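PDB 4OPC: digeranylgeranylglycerophospholipid reductase from Sulfolobus acidocaldarius, which uses bound FAD to hydrogenate the double bonds of geranylgeranyl chains, turning unsaturated archaeols into the saturated lipids of archaeal membranes. Local coordinates for residues 8-13 with 31-36; 390-395 with 409-414. All coordinates share one frame; numbering follows the deposited sequence.

Contact 1 (8-13 with 31-36). With FDA (dihydroflavine-adenine dinucleotide), chain B.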
loop_
_atom_site.group_PDB
_atom_site.type_symbol
_atom_site.label_atom_id
_atom_site.label_comp_id
_atom_site.label_asym_id
_atom_site.label_seq_id
_atom_site.Cartn_x
_atom_site.Cartn_y
_atom_site.Cartn_z
ATOM N N ASP A 8 -2.285 -24.534 -12.389
ATOM C CA ASP A 8 -2.924 -23.493 -13.172
ATOM C C ASP A 8 -2.344 -22.137 -12.800
ATOM O O ASP A 8 -1.982 -21.348 -13.683
ATOM C CB ASP A 8 -4.429 -23.498 -12.942
ATOM C CG ASP A 8 -5.081 -24.728 -13.508
ATOM O OD1 ASP A 8 -4.681 -25.172 -14.616
ATOM O OD2 ASP A 8 -5.993 -25.271 -12.850
ATOM N N VAL A 9 -2.255 -21.876 -11.496
ATOM C CA VAL A 9 -1.785 -20.594 -10.972
ATOM C C VAL A 9 -0.784 -20.841 -9.851
ATOM O O VAL A 9 -1.002 -21.719 -8.999
ATOM C CB VAL A 9 -2.967 -19.760 -10.402
ATOM C CG1 VAL A 9 -2.485 -18.430 -9.850
ATOM C CG2 VAL A 9 -4.024 -19.544 -11.474
ATOM N N LEU A 10 0.310 -20.078 -9.847
ATOM C CA LEU A 10 1.255 -20.051 -8.737
ATOM C C LEU A 10 1.257 -18.660 -8.118
ATOM O O LEU A 10 1.522 -17.674 -8.818
ATOM C CB LEU A 10 2.659 -20.400 -9.223
ATOM C CG LEU A 10 3.801 -20.159 -8.233
ATOM C CD1 LEU A 10 3.684 -21.072 -7.012
ATOM C CD2 LEU A 10 5.128 -20.363 -8.929
ATOM N N ILE A 11 0.969 -18.579 -6.821
ATOM C CA ILE A 11 0.971 -17.296 -6.107
ATOM C C ILE A 11 2.209 -17.269 -5.244
ATOM O O ILE A 11 2.436 -18.185 -4.443
ATOM C CB ILE A 11 -0.291 -17.118 -5.237
ATOM C CG1 ILE A 11 -1.547 -17.251 -6.101
ATOM C CG2 ILE A 11 -0.260 -15.761 -4.509
ATOM C CD1 ILE A 11 -2.840 -17.445 -5.296
ATOM N N ILE A 12 3.029 -16.241 -5.438
ATOM C CA ILE A 12 4.285 -16.123 -4.710
ATOM C C ILE A 12 4.147 -15.022 -3.679
ATOM O O ILE A 12 4.139 -13.829 -4.018
ATOM C CB ILE A 12 5.463 -15.829 -5.637
ATOM C CG1 ILE A 12 5.530 -16.852 -6.778
ATOM C CG2 ILE A 12 6.759 -15.817 -4.846
ATOM C CD1 ILE A 12 6.614 -16.541 -7.793
ATOM N N GLY A 13 4.002 -15.442 -2.426
ATOM C CA GLY A 13 3.790 -14.546 -1.303
ATOM C C GLY A 13 2.386 -14.687 -0.761
ATOM O O GLY A 13 1.412 -14.754 -1.519
ATOM N N LYS A 31 -6.313 -25.503 -10.109
ATOM C CA LYS A 31 -5.232 -26.072 -9.307
ATOM C C LYS A 31 -4.259 -24.943 -8.991
ATOM O O LYS A 31 -3.551 -24.453 -9.874
ATOM C CB LYS A 31 -4.522 -27.203 -10.057
ATOM C CG LYS A 31 -3.547 -27.985 -9.190
ATOM C CD LYS A 31 -2.873 -29.107 -9.961
ATOM C CE LYS A 31 -1.853 -29.817 -9.089
ATOM N NZ LYS A 31 -2.477 -30.381 -7.854
ATOM N N ILE A 32 -4.256 -24.511 -7.735
ATOM C CA ILE A 32 -3.536 -23.317 -7.312
ATOM C C ILE A 32 -2.554 -23.667 -6.218
ATOM O O ILE A 32 -2.891 -24.394 -5.286
ATOM C CB ILE A 32 -4.510 -22.257 -6.767
ATOM C CG1 ILE A 32 -5.589 -21.935 -7.806
ATOM C CG2 ILE A 32 -3.764 -20.983 -6.344
ATOM C CD1 ILE A 32 -6.809 -21.227 -7.236
ATOM N N LEU A 33 -1.335 -23.154 -6.348
ATOM C CA LEU A 33 -0.327 -23.274 -5.306
ATOM C C LEU A 33 0.074 -21.890 -4.835
ATOM O O LEU A 33 0.391 -21.023 -5.653
ATOM C CB LEU A 33 0.917 -23.985 -5.845
ATOM C CG LEU A 33 2.099 -24.097 -4.874
ATOM C CD1 LEU A 33 1.728 -24.900 -3.631
ATOM C CD2 LEU A 33 3.310 -24.704 -5.565
ATOM N N LEU A 34 0.067 -21.686 -3.524
ATOM C CA LEU A 34 0.661 -20.474 -2.960
ATOM C C LEU A 34 1.862 -20.869 -2.124
ATOM O O LEU A 34 1.814 -21.840 -1.368
ATOM C CB LEU A 34 -0.359 -19.701 -2.116
ATOM C CG LEU A 34 0.069 -18.387 -1.458
ATOM C CD1 LEU A 34 -1.135 -17.464 -1.335
ATOM C CD2 LEU A 34 0.686 -18.603 -0.081
ATOM N N VAL A 35 2.942 -20.107 -2.257
ATOM C CA VAL A 35 4.136 -20.332 -1.456
ATOM C C VAL A 35 4.491 -19.074 -0.672
ATOM O O VAL A 35 4.206 -17.950 -1.109
ATOM C CB VAL A 35 5.350 -20.751 -2.323
ATOM C CG1 VAL A 35 5.044 -22.057 -3.076
ATOM C CG2 VAL A 35 5.763 -19.645 -3.293
ATOM N N ASP A 36 5.098 -19.252 0.487
ATOM C CA ASP A 36 5.662 -18.134 1.220
ATOM C C ASP A 36 6.935 -18.592 1.912
ATOM O O ASP A 36 6.988 -19.697 2.466
ATOM C CB ASP A 36 4.666 -17.579 2.242
ATOM C CG ASP A 36 5.036 -16.185 2.705
ATOM O OD1 ASP A 36 6.021 -16.049 3.457
ATOM O OD2 ASP A 36 4.345 -15.221 2.299
HETATM P PA FDA B . 3.824 -8.397 2.426
HETATM O O1A FDA B . 5.199 -7.863 2.533
HETATM O O2A FDA B . 2.924 -8.276 3.651
HETATM O O5B FDA B . 3.894 -9.930 2.038
HETATM C C5B FDA B . 4.858 -10.399 1.074
HETATM C C4B FDA B . 5.086 -11.862 1.344
HETATM O O4B FDA B . 5.893 -12.424 0.289
HETATM C C3B FDA B . 5.808 -12.175 2.659
HETATM O O3B FDA B . 5.007 -13.004 3.499
HETATM C C2B FDA B . 7.137 -12.810 2.210
HETATM O O2B FDA B . 7.589 -13.820 3.098
HETATM C C1B FDA B . 6.763 -13.385 0.852
HETATM N N9A FDA B . 7.841 -13.565 -0.113
HETATM C C8A FDA B . 8.674 -12.598 -0.618
HETATM N N7A FDA B . 9.502 -13.034 -1.539
HETATM C C5A FDA B . 9.182 -14.379 -1.655
HETATM C C6A FDA B . 9.662 -15.397 -2.503
HETATM N N6A FDA B . 10.567 -15.198 -3.463
HETATM N N1A FDA B . 9.093 -16.614 -2.400
HETATM C C2A FDA B . 8.155 -16.810 -1.468
HETATM N N3A FDA B . 7.595 -15.922 -0.643
HETATM C C4A FDA B . 8.139 -14.711 -0.809
HETATM N N1 FDA B . -1.088 -0.477 5.581
HETATM C C2 FDA B . -2.363 -0.379 6.078
HETATM O O2 FDA B . -3.340 -0.666 5.393
HETATM N N3 FDA B . -2.496 0.021 7.382
HETATM C C4 FDA B . -1.495 0.449 8.229
HETATM O O4 FDA B . -1.746 0.650 9.416
HETATM C C4X FDA B . -0.210 0.389 7.648
HETATM N N5 FDA B . 0.869 0.752 8.400
HETATM C C5X FDA B . 2.142 0.398 8.002
HETATM C C6 FDA B . 3.212 0.511 8.879
HETATM C C7 FDA B . 4.484 0.079 8.535
HETATM C C7M FDA B . 5.578 0.105 9.570
HETATM C C8 FDA B . 4.710 -0.444 7.253
HETATM C C8M FDA B . 6.068 -0.988 6.874
HETATM C C9 FDA B . 3.641 -0.542 6.359
HETATM C C9A FDA B . 2.360 -0.148 6.725
HETATM N N10 FDA B . 1.247 -0.272 5.861
HETATM C C10 FDA B . -0.025 -0.118 6.369
HETATM C "C1'" FDA B . 1.379 -0.876 4.512
HETATM C "C2'" FDA B . 0.980 -2.363 4.540
HETATM O "O2'" FDA B . 1.573 -3.023 5.662
HETATM C "C3'" FDA B . 1.446 -3.065 3.262
HETATM O "O3'" FDA B . 1.066 -2.263 2.151
HETATM C "C4'" FDA B . 0.845 -4.457 3.022
HETATM O "O4'" FDA B . 0.939 -5.278 4.185
HETATM C "C5'" FDA B . 1.504 -5.143 1.848
HETATM O "O5'" FDA B . 0.995 -6.485 1.713
HETATM P P FDA B . 1.653 -7.475 0.656
HETATM O O1P FDA B . 0.906 -8.741 0.748
HETATM O O2P FDA B . 1.789 -6.822 -0.712
HETATM O O3P FDA B . 3.163 -7.662 1.154
#
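Lys31 O is gripped by two successive backbone amides of 8-13: Asp8 N at 2.8 Å and, more weakly, Val9 N. Asp8 also takes a bond in the other direction, its OD2 accepting Lys31 N at 2.8 Å in a nearly straight line (178°), from the anti side and out of the carboxylate plane. CG beside the backbone N (chi1 -68°) lets the carboxylate reach across, so that a side chain continues the pairing at Lys31. From there the parallel pairing runs through Leu33 N to Val9 O, Ile11 N to Leu33 O, Val35 N to Ile11 O and Gly13 N to Val35 O. On one face Leu10 and Leu33 lie side by side, CD1 to CD2 3.9 Å; on the other Ile11 CG2 meets Leu34 CD1 at 3.7 Å and Ile11 CD1 reaches Ile32 CG2. With helix 16-25 between them, the strands form the beta-alpha-beta unit of a Rossmann-type FAD fold. Gly13, at phi 110°, leaves room at the ribose, where a CB would clash with FDA O4B. Asp36, next after Val35, puts both oxygens on the adenosine ribose: FDA O2B donates to OD1 at 2.7 Å and FDA O3B to OD2 at 2.6 Å. Since OD2 also accepts Gly14 N and OD1 Lys38 N, the carboxylate is fixed in rotation and probably stabilised as an anion, a ready acceptor for the ribose diol.

Contact 2 (390-395 with 409-414)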
loop_
_atom_site.group_PDB
_atom_site.type_symbol
_atom_site.label_atom_id
_atom_site.label_comp_id
_atom_site.label_asym_id
_atom_site.label_seq_id
_atom_site.Cartn_x
_atom_site.Cartn_y
_atom_site.Cartn_z
ATOM N N VAL A 390 -12.525 24.202 -4.275
ATOM C CA VAL A 390 -11.980 24.106 -2.923
ATOM C C VAL A 390 -10.591 24.738 -2.877
ATOM O O VAL A 390 -10.203 25.375 -1.888
ATOM C CB VAL A 390 -11.913 22.623 -2.459
ATOM C CG1 VAL A 390 -11.130 22.477 -1.154
ATOM C CG2 VAL A 390 -13.316 22.058 -2.311
ATOM N N ALA A 391 -9.851 24.572 -3.966
ATOM C CA ALA A 391 -8.548 25.203 -4.102
ATOM C C ALA A 391 -8.682 26.726 -4.077
ATOM O O ALA A 391 -7.897 27.399 -3.411
ATOM C CB ALA A 391 -7.858 24.741 -5.381
ATOM N N ASP A 392 -9.686 27.259 -4.772
ATOM C CA ASP A 392 -9.896 28.705 -4.808
ATOM C C ASP A 392 -10.195 29.259 -3.419
ATOM O O ASP A 392 -9.649 30.286 -3.024
ATOM C CB ASP A 392 -11.018 29.077 -5.783
ATOM C CG ASP A 392 -10.577 29.013 -7.237
ATOM O OD1 ASP A 392 -9.354 29.015 -7.498
ATOM O OD2 ASP A 392 -11.459 28.966 -8.122
ATOM N N LYS A 393 -11.055 28.567 -2.678
ATOM C CA LYS A 393 -11.375 28.959 -1.309
ATOM C C LYS A 393 -10.129 28.944 -0.430
ATOM O O LYS A 393 -9.909 29.855 0.374
ATOM C CB LYS A 393 -12.462 28.042 -0.731
ATOM C CG LYS A 393 -12.740 28.242 0.748
ATOM C CD LYS A 393 -13.201 29.656 1.055
ATOM C CE LYS A 393 -13.508 29.817 2.536
ATOM N NZ LYS A 393 -14.612 28.915 2.970
ATOM N N ALA A 394 -9.321 27.902 -0.588
ATOM C CA ALA A 394 -8.063 27.778 0.141
ATOM C C ALA A 394 -7.154 28.980 -0.114
ATOM O O ALA A 394 -6.536 29.521 0.810
ATOM C CB ALA A 394 -7.361 26.500 -0.265
ATOM N N MET A 395 -7.069 29.399 -1.370
ATOM C CA MET A 395 -6.209 30.522 -1.722
ATOM C C MET A 395 -6.696 31.825 -1.112
ATOM O O MET A 395 -5.898 32.672 -0.702
ATOM C CB MET A 395 -6.053 30.630 -3.240
ATOM C CG MET A 395 -5.409 29.394 -3.873
ATOM S SD MET A 395 -3.737 29.000 -3.296
ATOM C CE MET A 395 -4.024 27.989 -1.843
ATOM N N LYS A 409 0.932 27.375 -4.061
ATOM C CA LYS A 409 0.916 26.544 -5.262
ATOM C C LYS A 409 -0.221 25.542 -5.269
ATOM O O LYS A 409 -0.283 24.689 -6.153
ATOM C CB LYS A 409 2.247 25.817 -5.429
ATOM C CG LYS A 409 3.354 26.749 -5.909
ATOM C CD LYS A 409 4.699 26.060 -5.891
ATOM C CE LYS A 409 5.778 26.930 -6.506
ATOM N NZ LYS A 409 5.548 27.162 -7.965
ATOM N N LEU A 410 -1.132 25.649 -4.305
ATOM C CA LEU A 410 -2.138 24.600 -4.131
ATOM C C LEU A 410 -3.064 24.497 -5.346
ATOM O O LEU A 410 -3.497 23.396 -5.710
ATOM C CB LEU A 410 -2.956 24.831 -2.862
ATOM C CG LEU A 410 -3.999 23.740 -2.592
ATOM C CD1 LEU A 410 -3.294 22.410 -2.363
ATOM C CD2 LEU A 410 -4.890 24.098 -1.414
ATOM N N LYS A 411 -3.378 25.627 -5.968
ATOM C CA LYS A 411 -4.219 25.608 -7.154
ATOM C C LYS A 411 -3.563 24.826 -8.281
ATOM O O LYS A 411 -4.205 24.003 -8.937
ATOM C CB LYS A 411 -4.506 27.029 -7.626
ATOM C CG LYS A 411 -5.300 27.083 -8.916
ATOM C CD LYS A 411 -6.636 26.377 -8.763
ATOM C CE LYS A 411 -7.541 26.642 -9.956
ATOM N NZ LYS A 411 -7.914 28.082 -10.053
ATOM N N ALA A 412 -2.279 25.075 -8.502
ATOM C CA ALA A 412 -1.530 24.344 -9.521
ATOM C C ALA A 412 -1.442 22.855 -9.188
ATOM O O ALA A 412 -1.473 22.007 -10.080
ATOM C CB ALA A 412 -0.139 24.927 -9.677
ATOM N N VAL A 413 -1.311 22.538 -7.904
ATOM C CA VAL A 413 -1.276 21.157 -7.463
ATOM C C VAL A 413 -2.590 20.475 -7.839
ATOM O O VAL A 413 -2.587 19.372 -8.400
ATOM C CB VAL A 413 -1.037 21.073 -5.953
ATOM C CG1 VAL A 413 -1.181 19.651 -5.481
ATOM C CG2 VAL A 413 0.353 21.586 -5.625
ATOM N N ALA A 414 -3.705 21.141 -7.558
ATOM C CA ALA A 414 -5.018 20.606 -7.916
ATOM C C ALA A 414 -5.155 20.378 -9.420
ATOM O O ALA A 414 -5.755 19.388 -9.849
ATOM C CB ALA A 414 -6.122 21.513 -7.402
#
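Two antiparallel helices, 388-397 and 410-425, form a helical hairpin in which Met395 and Leu410 touch near the connecting loop and Asp392 and Lys411 meet at the solvent-facing side. The short segments run at 170° with axes 9.2 Å apart. Met395 folds back on itself, bent at chi2 and chi3, and lays its CE against Leu410 CB at 3.5 Å, a tight methyl contact. Leu410, with CG anti to its backbone N (chi1 -178°), sends CD2 to Ala394 CB at 3.6 Å. Between the helices Ala391 CB faces Ala414 CB at 4.2 Å and lies 4.0 Å from Lys411 CD. This hairpin belongs to the helical C-terminal part of the chain, and helix 332-357 packs on the 410-425 side, Phe354 touching Leu410. The side chain of Leu410 also comes within about 5 Å of the bound phospholipid. On the outer side the Lys411 chain passes over Ala391, bent at chi2 and chi4, and brings NZ to Asp392 OD1 at 3.1 Å, a salt bridge on the syn side, 16° out of the carboxylate plane. An alanine in place of Lys411 would probably leave the Asp392 carboxylate without its charged mate and uncover Ala391. Leu388, one turn before Asp392 on the first helix, touches both Lys411 and Ala414.

Overall arrangement
Contact 1 and contact 2 lie on opposite sides of the chain's centre, their own centres about 46 Å apart, and share no element. The first is largely buried: main-chain bonds join two strands of the Rossmann-type sheet, branched aliphatic side chains cover both faces, and charged groups sit at the two ends, one carboxylate on the cofactor. The second is partly buried and pairs helices by side chains alone, with alanines, a leucine and a methionine between the helices and an ion pair on the outer side. In contact 1 the carboxylates accept a backbone amide at one end and ribose hydroxyls at the other; in contact 2 the aspartate meets a lysine ammonium. Only 8-13 with 31-36 holds residues of an annotated site.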